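Cgl0159-like domain-containing protein (PDB 3FOK) is of unknown function but adopts a TIM-barrel fold and is found in the crystal as an assembly of five protein chains. Local coordinates at residues R231-T236 against P265-L270; D200-S205 against P224-M229; L73-I78 against G282-A287. All blocks are in the same frame, centred on the assembly; numbering follows the deposited sequence.

Interaction 1 (R231-T236 against P265-L270); sequences RVMEST and PGVRGL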
ATOM      1  N   ARG A 231      -3.053 -18.801  36.494  1.00 39.23           N
ATOM      2  CA  ARG A 231      -3.895 -19.375  35.501  1.00 36.46           C
ATOM      3  C   ARG A 231      -3.630 -18.597  34.215  1.00 35.02           C
ATOM      4  O   ARG A 231      -3.731 -19.148  33.123  1.00 34.44           O
ATOM      5  CB  ARG A 231      -5.319 -19.212  35.961  1.00 36.76           C
ATOM      6  CG  ARG A 231      -6.310 -19.880  35.074  1.00 36.77           C
ATOM      7  CD  ARG A 231      -7.701 -19.733  35.640  1.00 38.07           C
ATOM      8  NE  ARG A 231      -8.696 -19.745  34.579  1.00 38.36           N
ATOM      9  CZ  ARG A 231      -9.700 -18.883  34.499  1.00 37.79           C
ATOM     10  NH1 ARG A 231      -9.846 -17.944  35.420  1.00 37.46           N
ATOM     11  NH2 ARG A 231     -10.548 -18.948  33.487  1.00 39.93           N
ATOM     12  N   VAL A 232      -3.298 -17.315  34.350  1.00 33.13           N
ATOM     13  CA  VAL A 232      -2.988 -16.492  33.198  1.00 32.06           C
ATOM     14  C   VAL A 232      -1.623 -16.961  32.725  1.00 32.03           C
ATOM     15  O   VAL A 232      -1.367 -17.047  31.528  1.00 31.99           O
ATOM     16  CB  VAL A 232      -2.895 -14.999  33.573  1.00 31.62           C
ATOM     17  CG1 VAL A 232      -2.357 -14.206  32.392  1.00 30.40           C
ATOM     18  CG2 VAL A 232      -4.258 -14.471  33.986  1.00 29.79           C
HETATM   19  N   MSE A 233      -0.750 -17.280  33.676  1.00 32.13           N
HETATM   20  CA  MSE A 233       0.593 -17.735  33.347  1.00 31.40           C
HETATM   21  C   MSE A 233       0.632 -19.115  32.711  1.00 30.20           C
HETATM   22  O   MSE A 233       1.663 -19.527  32.184  1.00 30.37           O
HETATM   23  CB  MSE A 233       1.490 -17.710  34.586  1.00 34.48           C
HETATM   24  CG  MSE A 233       1.874 -16.309  35.045  1.00 39.53           C
HETATM   25 SE   MSE A 233       2.475 -15.163  33.592  1.00 44.88          SE
HETATM   26  CE  MSE A 233       1.010 -13.902  33.630  1.00 44.84           C
ATOM     27  N   GLU A 234      -0.485 -19.834  32.761  1.00 29.65           N
ATOM     28  CA  GLU A 234      -0.546 -21.151  32.146  1.00 29.34           C
ATOM     29  C   GLU A 234      -0.886 -20.943  30.673  1.00 28.35           C
ATOM     30  O   GLU A 234      -1.104 -21.898  29.929  1.00 27.48           O
ATOM     31  CB  GLU A 234      -1.612 -22.018  32.828  1.00 31.16           C
ATOM     32  CG  GLU A 234      -1.357 -22.245  34.314  1.00 34.25           C
ATOM     33  CD  GLU A 234      -2.416 -23.109  34.985  1.00 35.57           C
ATOM     34  OE1 GLU A 234      -3.622 -22.835  34.797  1.00 34.70           O
ATOM     35  OE2 GLU A 234      -2.039 -24.056  35.709  1.00 35.73           O
ATOM     36  N   SER A 235      -0.918 -19.674  30.264  1.00 28.71           N
ATOM     37  CA  SER A 235      -1.226 -19.292  28.885  1.00 28.59           C
ATOM     38  C   SER A 235      -0.024 -19.374  27.954  1.00 26.97           C
ATOM     39  O   SER A 235      -0.176 -19.658  26.770  1.00 27.15           O
ATOM     40  CB  SER A 235      -1.787 -17.869  28.832  1.00 28.37           C
ATOM     41  OG  SER A 235      -3.094 -17.815  29.365  1.00 30.68           O
ATOM     42  N   THR A 236       1.164 -19.101  28.483  1.00 25.71           N
ATOM     43  CA  THR A 236       2.379 -19.167  27.681  1.00 25.49           C
ATOM     44  C   THR A 236       3.567 -19.749  28.409  1.00 24.18           C
ATOM     45  O   THR A 236       3.564 -19.931  29.625  1.00 23.12           O
ATOM     46  CB  THR A 236       2.839 -17.788  27.162  1.00 26.07           C
ATOM     47  OG1 THR A 236       2.703 -16.812  28.201  1.00 25.49           O
ATOM     48  CG2 THR A 236       2.051 -17.388  25.936  1.00 29.22           C
ATOM     49  N   PRO A 265       5.443 -19.183  37.478  1.00 22.73           N
ATOM     50  CA  PRO A 265       6.289 -19.776  36.437  1.00 22.99           C
ATOM     51  C   PRO A 265       6.438 -18.884  35.208  1.00 24.25           C
ATOM     52  O   PRO A 265       5.448 -18.453  34.621  1.00 24.76           O
ATOM     53  CB  PRO A 265       5.566 -21.081  36.096  1.00 22.33           C
ATOM     54  CG  PRO A 265       4.774 -21.389  37.331  1.00 22.31           C
ATOM     55  CD  PRO A 265       4.267 -20.032  37.730  1.00 22.95           C
ATOM     56  N   GLY A 266       7.677 -18.608  34.820  1.00 24.13           N
ATOM     57  CA  GLY A 266       7.907 -17.790  33.646  1.00 24.03           C
ATOM     58  C   GLY A 266       8.028 -16.295  33.867  1.00 22.71           C
ATOM     59  O   GLY A 266       8.564 -15.591  33.013  1.00 22.32           O
ATOM     60  N   VAL A 267       7.532 -15.794  34.991  1.00 22.60           N
ATOM     61  CA  VAL A 267       7.627 -14.364  35.265  1.00 21.83           C
ATOM     62  C   VAL A 267       9.083 -14.019  35.555  1.00 21.62           C
ATOM     63  O   VAL A 267       9.712 -14.607  36.435  1.00 22.77           O
ATOM     64  CB  VAL A 267       6.739 -13.956  36.456  1.00 20.48           C
ATOM     65  CG1 VAL A 267       6.879 -12.469  36.727  1.00 20.34           C
ATOM     66  CG2 VAL A 267       5.289 -14.300  36.151  1.00 20.93           C
ATOM     67  N   ARG A 268       9.610 -13.058  34.803  1.00 22.05           N
ATOM     68  CA  ARG A 268      11.006 -12.645  34.928  1.00 20.91           C
ATOM     69  C   ARG A 268      11.247 -11.269  35.533  1.00 20.37           C
ATOM     70  O   ARG A 268      12.391 -10.845  35.671  1.00 20.12           O
ATOM     71  CB  ARG A 268      11.673 -12.704  33.554  1.00 19.96           C
ATOM     72  CG  ARG A 268      11.945 -14.111  33.067  1.00 20.07           C
ATOM     73  CD  ARG A 268      13.232 -14.636  33.664  1.00 19.52           C
ATOM     74  NE  ARG A 268      13.505 -16.017  33.290  1.00 18.05           N
ATOM     75  CZ  ARG A 268      14.702 -16.586  33.377  1.00 18.90           C
ATOM     76  NH1 ARG A 268      15.735 -15.888  33.821  1.00 19.58           N
ATOM     77  NH2 ARG A 268      14.865 -17.852  33.024  1.00 18.97           N
ATOM     78  N   GLY A 269      10.184 -10.559  35.883  1.00 20.51           N
ATOM     79  CA  GLY A 269      10.383  -9.248  36.466  1.00 21.29           C
ATOM     80  C   GLY A 269       9.300  -8.215  36.240  1.00 21.25           C
ATOM     81  O   GLY A 269       8.131  -8.546  36.033  1.00 21.58           O
ATOM     82  N   LEU A 270       9.710  -6.950  36.276  1.00 21.86           N
ATOM     83  CA  LEU A 270       8.803  -5.817  36.117  1.00 23.09           C
ATOM     84  C   LEU A 270       9.217  -4.814  35.038  1.00 24.56           C
ATOM     85  O   LEU A 270      10.401  -4.645  34.739  1.00 24.76           O
ATOM     86  CB  LEU A 270       8.703  -5.059  37.446  1.00 22.99           C
ATOM     87  CG  LEU A 270       7.614  -5.319  38.491  1.00 25.07           C
ATOM     88  CD1 LEU A 270       7.232  -6.777  38.551  1.00 24.45           C
ATOM     89  CD2 LEU A 270       8.125  -4.828  39.839  1.00 26.56           C
TER
HETATM   90  O   HOH W   1       4.246 -20.102  32.656  1.00 22.88           O

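Interaction 2 (D200-S205 against P224-M229); sequences DAVIQS and PVVEEM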
ATOM      1  N   ASP A 200      -9.967 -14.214  31.800  1.00 23.51           N
ATOM      2  CA  ASP A 200     -10.113 -14.843  30.495  1.00 23.94           C
ATOM      3  C   ASP A 200      -9.733 -13.959  29.312  1.00 23.37           C
ATOM      4  O   ASP A 200      -9.248 -14.462  28.296  1.00 21.30           O
ATOM      5  CB  ASP A 200     -11.535 -15.370  30.316  1.00 26.42           C
ATOM      6  CG  ASP A 200     -11.804 -16.597  31.165  1.00 30.05           C
ATOM      7  OD1 ASP A 200     -10.968 -17.525  31.143  1.00 32.71           O
ATOM      8  OD2 ASP A 200     -12.848 -16.643  31.850  1.00 33.23           O
ATOM      9  N   ALA A 201      -9.947 -12.649  29.436  1.00 21.53           N
ATOM     10  CA  ALA A 201      -9.603 -11.738  28.353  1.00 19.06           C
ATOM     11  C   ALA A 201      -8.084 -11.669  28.213  1.00 19.53           C
ATOM     12  O   ALA A 201      -7.552 -11.709  27.099  1.00 19.86           O
ATOM     13  CB  ALA A 201     -10.172 -10.358  28.624  1.00 18.20           C
ATOM     14  N   VAL A 202      -7.384 -11.568  29.341  1.00 17.47           N
ATOM     15  CA  VAL A 202      -5.932 -11.505  29.318  1.00 16.92           C
ATOM     16  C   VAL A 202      -5.380 -12.771  28.677  1.00 17.51           C
ATOM     17  O   VAL A 202      -4.461 -12.715  27.856  1.00 15.74           O
ATOM     18  CB  VAL A 202      -5.353 -11.366  30.740  1.00 15.94           C
ATOM     19  CG1 VAL A 202      -3.830 -11.404  30.690  1.00 14.77           C
ATOM     20  CG2 VAL A 202      -5.827 -10.067  31.366  1.00 14.17           C
ATOM     21  N   ILE A 203      -5.948 -13.913  29.053  1.00 17.78           N
ATOM     22  CA  ILE A 203      -5.509 -15.188  28.512  1.00 18.45           C
ATOM     23  C   ILE A 203      -5.717 -15.237  27.000  1.00 20.78           C
ATOM     24  O   ILE A 203      -4.827 -15.664  26.256  1.00 21.85           O
ATOM     25  CB  ILE A 203      -6.260 -16.352  29.188  1.00 18.79           C
ATOM     26  CG1 ILE A 203      -5.746 -16.520  30.622  1.00 20.11           C
ATOM     27  CG2 ILE A 203      -6.084 -17.645  28.389  1.00 17.74           C
ATOM     28  CD1 ILE A 203      -6.478 -17.562  31.434  1.00 18.51           C
ATOM     29  N   GLN A 204      -6.879 -14.781  26.544  1.00 20.51           N
ATOM     30  CA  GLN A 204      -7.173 -14.785  25.117  1.00 20.95           C
ATOM     31  C   GLN A 204      -6.214 -13.873  24.350  1.00 20.59           C
ATOM     32  O   GLN A 204      -5.814 -14.184  23.229  1.00 19.18           O
ATOM     33  CB  GLN A 204      -8.613 -14.335  24.865  1.00 22.02           C
ATOM     34  CG  GLN A 204      -9.073 -14.569  23.435  1.00 25.97           C
ATOM     35  CD  GLN A 204     -10.459 -14.018  23.163  1.00 30.52           C
ATOM     36  OE1 GLN A 204     -11.019 -14.227  22.084  1.00 32.58           O
ATOM     37  NE2 GLN A 204     -11.021 -13.306  24.137  1.00 32.75           N
ATOM     38  N   SER A 205      -5.850 -12.745  24.954  1.00 19.81           N
ATOM     39  CA  SER A 205      -4.949 -11.803  24.302  1.00 18.49           C
ATOM     40  C   SER A 205      -3.551 -12.392  24.162  1.00 18.30           C
ATOM     41  O   SER A 205      -2.857 -12.135  23.179  1.00 17.52           O
ATOM     42  CB  SER A 205      -4.884 -10.478  25.080  1.00 16.94           C
ATOM     43  OG  SER A 205      -4.220 -10.622  26.318  1.00 19.61           O
ATOM     44  N   PRO A 224      -0.554  -7.483  32.543  1.00 22.78           N
ATOM     45  CA  PRO A 224      -1.071  -6.764  33.707  1.00 23.69           C
ATOM     46  C   PRO A 224      -1.340  -7.767  34.827  1.00 25.47           C
ATOM     47  O   PRO A 224      -1.770  -8.893  34.559  1.00 26.55           O
ATOM     48  CB  PRO A 224      -2.356  -6.148  33.174  1.00 23.35           C
ATOM     49  CG  PRO A 224      -2.867  -7.236  32.289  1.00 22.37           C
ATOM     50  CD  PRO A 224      -1.619  -7.676  31.539  1.00 21.34           C
ATOM     51  N   VAL A 225      -1.075  -7.376  36.070  1.00 26.35           N
ATOM     52  CA  VAL A 225      -1.329  -8.269  37.194  1.00 26.73           C
ATOM     53  C   VAL A 225      -2.834  -8.286  37.384  1.00 28.48           C
ATOM     54  O   VAL A 225      -3.433  -7.294  37.791  1.00 28.59           O
ATOM     55  CB  VAL A 225      -0.644  -7.774  38.475  1.00 26.66           C
ATOM     56  CG1 VAL A 225      -0.922  -8.736  39.618  1.00 25.42           C
ATOM     57  CG2 VAL A 225       0.852  -7.649  38.237  1.00 24.84           C
ATOM     58  N   VAL A 226      -3.438  -9.426  37.081  1.00 30.34           N
ATOM     59  CA  VAL A 226      -4.881  -9.578  37.153  1.00 31.95           C
ATOM     60  C   VAL A 226      -5.338 -10.698  38.085  1.00 33.47           C
ATOM     61  O   VAL A 226      -4.525 -11.433  38.643  1.00 33.96           O
ATOM     62  CB  VAL A 226      -5.429  -9.813  35.722  1.00 31.91           C
ATOM     63  CG1 VAL A 226      -6.889 -10.212  35.750  1.00 34.87           C
ATOM     64  CG2 VAL A 226      -5.250  -8.549  34.907  1.00 31.30           C
ATOM     65  N   GLU A 227      -6.651 -10.800  38.258  1.00 35.39           N
ATOM     66  CA  GLU A 227      -7.262 -11.821  39.095  1.00 37.29           C
ATOM     67  C   GLU A 227      -6.857 -13.203  38.574  1.00 37.49           C
ATOM     68  O   GLU A 227      -6.755 -13.397  37.365  1.00 37.34           O
ATOM     69  CB  GLU A 227      -8.786 -11.685  39.041  1.00 39.93           C
ATOM     70  CG  GLU A 227      -9.479 -12.127  40.308  1.00 44.80           C
ATOM     71  CD  GLU A 227      -9.357 -11.088  41.404  1.00 47.74           C
ATOM     72  OE1 GLU A 227     -10.021 -10.034  41.296  1.00 49.15           O
ATOM     73  OE2 GLU A 227      -8.595 -11.320  42.366  1.00 49.54           O
ATOM     74  N   GLU A 228      -6.612 -14.150  39.484  1.00 38.70           N
ATOM     75  CA  GLU A 228      -6.239 -15.530  39.112  1.00 39.70           C
ATOM     76  C   GLU A 228      -5.007 -15.669  38.154  1.00 40.82           C
ATOM     77  O   GLU A 228      -5.105 -16.399  37.165  1.00 39.94           O
ATOM     78  CB  GLU A 228      -7.461 -16.195  38.452  1.00 40.28           C
ATOM     79  CG  GLU A 228      -8.436 -16.865  39.404  1.00 41.69           C
ATOM     80  CD  GLU A 228      -9.549 -17.593  38.674  1.00 44.25           C
ATOM     81  OE1 GLU A 228     -10.471 -16.917  38.167  1.00 44.44           O
ATOM     82  OE2 GLU A 228      -9.492 -18.841  38.594  1.00 44.54           O
HETATM   83  N   MSE A 229      -3.877 -15.032  38.517  1.00 41.85           N
HETATM   84  CA  MSE A 229      -2.610 -14.913  37.755  1.00 44.04           C
HETATM   85  C   MSE A 229      -1.715 -16.099  37.502  1.00 44.93           C
HETATM   86  O   MSE A 229      -0.633 -15.970  36.877  1.00 47.59           O
HETATM   87  CB  MSE A 229      -1.696 -13.918  38.439  1.00 46.27           C
HETATM   88  CG  MSE A 229      -1.856 -12.471  37.968  1.00 50.52           C
HETATM   89 SE   MSE A 229      -1.429 -12.222  36.121  1.00 56.09          SE
HETATM   90  CE  MSE A 229       0.422 -11.714  36.298  1.00 54.26           C
TER

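Interaction 3 (L73-I78 against G282-A287); sequences LERMAI and GDVAAA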
ATOM      1  N   LEU A  73      12.559  13.581  33.037  1.00 22.36           N
ATOM      2  CA  LEU A  73      13.939  13.123  32.953  1.00 23.06           C
ATOM      3  C   LEU A  73      14.578  13.009  34.335  1.00 24.07           C
ATOM      4  O   LEU A  73      15.319  12.062  34.599  1.00 22.80           O
ATOM      5  CB  LEU A  73      14.755  14.065  32.058  1.00 22.44           C
ATOM      6  CG  LEU A  73      14.408  14.027  30.561  1.00 21.62           C
ATOM      7  CD1 LEU A  73      15.188  15.100  29.812  1.00 20.95           C
ATOM      8  CD2 LEU A  73      14.723  12.652  30.000  1.00 19.20           C
ATOM      9  N   GLU A  74      14.289  13.962  35.218  1.00 25.19           N
ATOM     10  CA  GLU A  74      14.842  13.932  36.570  1.00 27.19           C
ATOM     11  C   GLU A  74      14.337  12.693  37.300  1.00 27.09           C
ATOM     12  O   GLU A  74      15.114  11.936  37.883  1.00 27.86           O
ATOM     13  CB  GLU A  74      14.424  15.177  37.359  1.00 29.12           C
ATOM     14  CG  GLU A  74      15.580  16.051  37.840  1.00 34.07           C
ATOM     15  CD  GLU A  74      16.601  15.292  38.676  1.00 36.38           C
ATOM     16  OE1 GLU A  74      16.234  14.749  39.741  1.00 38.04           O
ATOM     17  OE2 GLU A  74      17.777  15.244  38.263  1.00 37.63           O
ATOM     18  N   ARG A  75      13.025  12.492  37.265  1.00 26.60           N
ATOM     19  CA  ARG A  75      12.415  11.349  37.925  1.00 28.33           C
ATOM     20  C   ARG A  75      12.997  10.055  37.361  1.00 28.97           C
ATOM     21  O   ARG A  75      13.155   9.072  38.078  1.00 28.46           O
ATOM     22  CB  ARG A  75      10.897  11.400  37.737  1.00 27.05           C
ATOM     23  CG  ARG A  75      10.304  12.752  38.125  1.00 28.80           C
ATOM     24  CD  ARG A  75       8.820  12.843  37.828  1.00 27.90           C
ATOM     25  NE  ARG A  75       8.009  12.348  38.932  1.00 31.71           N
ATOM     26  CZ  ARG A  75       7.546  13.104  39.922  1.00 31.36           C
ATOM     27  NH1 ARG A  75       7.805  14.403  39.949  1.00 29.83           N
ATOM     28  NH2 ARG A  75       6.827  12.557  40.892  1.00 33.34           N
HETATM   29  N   MSE A  76      13.329  10.071  36.074  1.00 31.29           N
HETATM   30  CA  MSE A  76      13.915   8.908  35.416  1.00 33.94           C
HETATM   31  C   MSE A  76      15.342   8.707  35.916  1.00 31.97           C
HETATM   32  O   MSE A  76      15.746   7.591  36.245  1.00 31.12           O
HETATM   33  CB  MSE A  76      13.926   9.098  33.892  1.00 41.54           C
HETATM   34  CG  MSE A  76      13.025   8.134  33.127  1.00 51.03           C
HETATM   35 SE   MSE A  76      13.487   6.276  33.398  1.00 69.15          SE
HETATM   36  CE  MSE A  76      12.577   6.010  35.067  1.00 63.29           C
ATOM     37  N   ALA A  77      16.101   9.800  35.968  1.00 29.30           N
ATOM     38  CA  ALA A  77      17.483   9.758  36.427  1.00 27.02           C
ATOM     39  C   ALA A  77      17.552   9.173  37.832  1.00 26.91           C
ATOM     40  O   ALA A  77      18.445   8.382  38.142  1.00 27.26           O
ATOM     41  CB  ALA A  77      18.078  11.155  36.414  1.00 25.15           C
ATOM     42  N   ILE A  78      16.604   9.565  38.679  1.00 25.73           N
ATOM     43  CA  ILE A  78      16.558   9.069  40.047  1.00 24.89           C
ATOM     44  C   ILE A  78      16.347   7.560  40.036  1.00 24.87           C
ATOM     45  O   ILE A  78      17.096   6.813  40.667  1.00 25.00           O
ATOM     46  CB  ILE A  78      15.412   9.733  40.843  1.00 24.36           C
ATOM     47  CG1 ILE A  78      15.722  11.217  41.053  1.00 24.97           C
ATOM     48  CG2 ILE A  78      15.222   9.027  42.179  1.00 23.09           C
ATOM     49  CD1 ILE A  78      14.619  11.981  41.757  1.00 22.82           C
ATOM     50  N   GLY A 282       5.167  11.993  47.495  1.00 47.65           N
ATOM     51  CA  GLY A 282       6.354  12.582  46.903  1.00 48.36           C
ATOM     52  C   GLY A 282       7.654  11.860  47.208  1.00 48.56           C
ATOM     53  O   GLY A 282       8.544  12.443  47.841  1.00 50.52           O
ATOM     54  N   ASP A 283       7.783  10.606  46.774  1.00 45.04           N
ATOM     55  CA  ASP A 283       9.019   9.876  47.026  1.00 41.17           C
ATOM     56  C   ASP A 283       9.326   8.790  46.000  1.00 38.38           C
ATOM     57  O   ASP A 283       9.055   7.610  46.217  1.00 38.53           O
ATOM     58  CB  ASP A 283       9.011   9.262  48.424  1.00 41.64           C
ATOM     59  CG  ASP A 283      10.410   9.089  48.976  1.00 41.35           C
ATOM     60  OD1 ASP A 283      11.311   8.717  48.193  1.00 39.43           O
ATOM     61  OD2 ASP A 283      10.609   9.323  50.188  1.00 41.26           O
ATOM     62  N   VAL A 284       9.915   9.215  44.890  1.00 35.65           N
ATOM     63  CA  VAL A 284      10.289   8.337  43.790  1.00 32.10           C
ATOM     64  C   VAL A 284      11.368   7.332  44.186  1.00 30.57           C
ATOM     65  O   VAL A 284      11.274   6.145  43.860  1.00 30.94           O
ATOM     66  CB  VAL A 284      10.807   9.169  42.600  1.00 31.69           C
ATOM     67  CG1 VAL A 284      11.349   8.255  41.515  1.00 30.92           C
ATOM     68  CG2 VAL A 284       9.693  10.040  42.063  1.00 31.21           C
ATOM     69  N   ALA A 285      12.397   7.812  44.879  1.00 27.61           N
ATOM     70  CA  ALA A 285      13.490   6.951  45.306  1.00 24.44           C
ATOM     71  C   ALA A 285      12.968   5.797  46.154  1.00 23.20           C
ATOM     72  O   ALA A 285      13.450   4.670  46.054  1.00 20.54           O
ATOM     73  CB  ALA A 285      14.508   7.758  46.095  1.00 22.40           C
ATOM     74  N   ALA A 286      11.972   6.088  46.985  1.00 23.00           N
ATOM     75  CA  ALA A 286      11.385   5.087  47.865  1.00 23.69           C
ATOM     76  C   ALA A 286      10.562   4.061  47.097  1.00 24.91           C
ATOM     77  O   ALA A 286      10.698   2.856  47.317  1.00 26.00           O
ATOM     78  CB  ALA A 286      10.522   5.762  48.915  1.00 22.35           C
ATOM     79  N   ALA A 287       9.702   4.539  46.204  1.00 25.06           N
ATOM     80  CA  ALA A 287       8.869   3.642  45.417  1.00 24.96           C
ATOM     81  C   ALA A 287       9.740   2.707  44.574  1.00 25.46           C
ATOM     82  O   ALA A 287       9.512   1.499  44.542  1.00 24.99           O
ATOM     83  CB  ALA A 287       7.936   4.448  44.523  1.00 25.25           C
TER

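Interaction 1 (R231-T236 against P265-L270)
Met233 and Val267 join the end of the short helix 229-232 and the loop after it to the start of strand 267-272, and the route to that meeting begins two residues earlier. Arg231 forms salt bridges through NH1 with Glu228 and through NH2 with Glu63 of the second subunit, while Val232 is buried against Leu223 of strand 219-224 and Val202 of helix 199-210. At Met233, modelled as selenomethionine, the side chain sets off toward 265-270. Its CG stands beside the backbone N (chi1 -72°), and further bends at chi2 and chi3 bring the selenium to Val267 CG2 instead of letting the chain run straight out. The closest apolar approach is Met233 SE to Val267 CG2, 3.9 Å, and Met233 CG lies 4.1 Å from the same methyl. The two side chains cross at about a right angle, and of the valine branches CG2 alone meets both CG and SE. Nearer the backbone, Met233 CB lies 4.0 Å from Pro265 O. A water then ties the two backbones together: it donates to Met233 O at 2.7 Å and to Pro265 O at 2.8 Å. Because more acceptors surround this water than it has protons, the two bonds may be shared with other partners. Glu234 N makes a weak 3.3 Å bond to Arg231 O. Its side chain packs on Asn68 of the second subunit, Ser235 and Thr236 pack on helix 199-210, and across the contact Val267 also touches Leu262 and Leu242 of the adjacent strand 240-243. This is packing within a parallel-stranded TIM barrel, in which the start of barrel strand 267-272 lies against the chain just after helix 229-232.

Interaction 2 (D200-S205 against P224-M229)
Val202 and Pro224 mark the closest approach of the two backbones, their CA atoms 8.1 Å apart. One segment is a regular turn of helix 199-210; the other leaves strand 219-224 as an irregular loop, which swings round at Glu228 through a backbone conformation of the left-handed helical type. No hydrogen bond spans the gap, and the contact is made by apolar side chains. Everything converges on one methyl. With CG1 anti to the backbone N (chi1 176°), Val202 has CG2 beside that N, and this second branch does the touching. Val202 CG2 lies 3.9 Å from Val226 CG2, the two valines sliding past each other in opposite directions. The proline is met differently: Val202 CG2 comes up to Pro224 CG, the outer corner of the ring, at 4.2 Å. One turn on in the helix, Ser205 returns its hydroxyl, OG donating to Val202 O at 2.6 Å with the donor tilted 26° from the carbonyl plane, so this buried hydroxyl is satisfied within its own helix. Around the contact, Pro224 rests on Phe184 of strand 179-189 and Leu243 of strand 240-243, Val225 packs on Trp258 of helix 252-261, and Ile203 of helix 199-210 packs on Ala67 of the second subunit.

Interaction 3 (L73-I78 against G282-A287)
Val284 enters between Arg75 and Ile78 where helix 69-81 and helix 284-295 pack against each other on the outside of a TIM barrel. The first helix follows strand 44-48 and the second follows strand 267-272; since those two strands pair in parallel to close the barrel, the contact repeats that closure in the outer helical layer. Its substance is apolar. Ile78 CG2 meets Val284 CG1 at 4.0 Å, the two side chains crossing obliquely. That same isoleucine methyl lies 4.2 Å from Ala285 CB, so it covers the first turn of the second helix across two consecutive residues. Ile78 CG2, anti to the backbone N, does the touching, while the longer CG1 arm takes the position beside that N. The small alanine lets the backbones come near: the CA atoms of Ile78 and Ala285 are 6.4 Å apart.

Contacts between polar groups and methyls form a second kind. The two branches of Val284 divide the work: CG1 approaches Arg75 O at 4.0 Å, and CG2 lies 4.0 Å from Arg75 NH2. The arginine chain is bent at chi3 (88°); the side chains cross at about a right angle, with Val284 CG2 oblique to the guanidinium, while Tyr278 packs on the same arginine. No hydrogen bond crosses between the segments.

Within the segments, the hydrogen bonds are local. Residues 73-78 follow the regular helical pattern, Ile78 N bonding to Glu74 O. In the other segment, Asp283 is the N-cap of helix 284-295: its OD1 accepts from Ala286 N at 3.0 Å, with an N-H...O angle of 145° and the donor above the carboxylate plane.

Overall arrangement
Interactions 1 and 2 form one continuous region, their centres 10 Å apart, and follow each other along the chain. Arg231 NH2 forms a salt bridge with Asp200 OD1 at 2.8 Å, and Val232 CG1 packs on Val202 CG1 at 3.6 Å; thus helix 199-210 serves both contacts, and both reach the second subunit. Interaction 3 stands apart, its nearest atoms about 8 Å from interaction 1 and about 14 Å from interaction 2, with centres about 28 and 29 Å away. Sequence still connects it, because strand 267-272 of interaction 1 is the element before helix 284-295. Together the three sample one barrel: two packings beside its later strands and one at its closure.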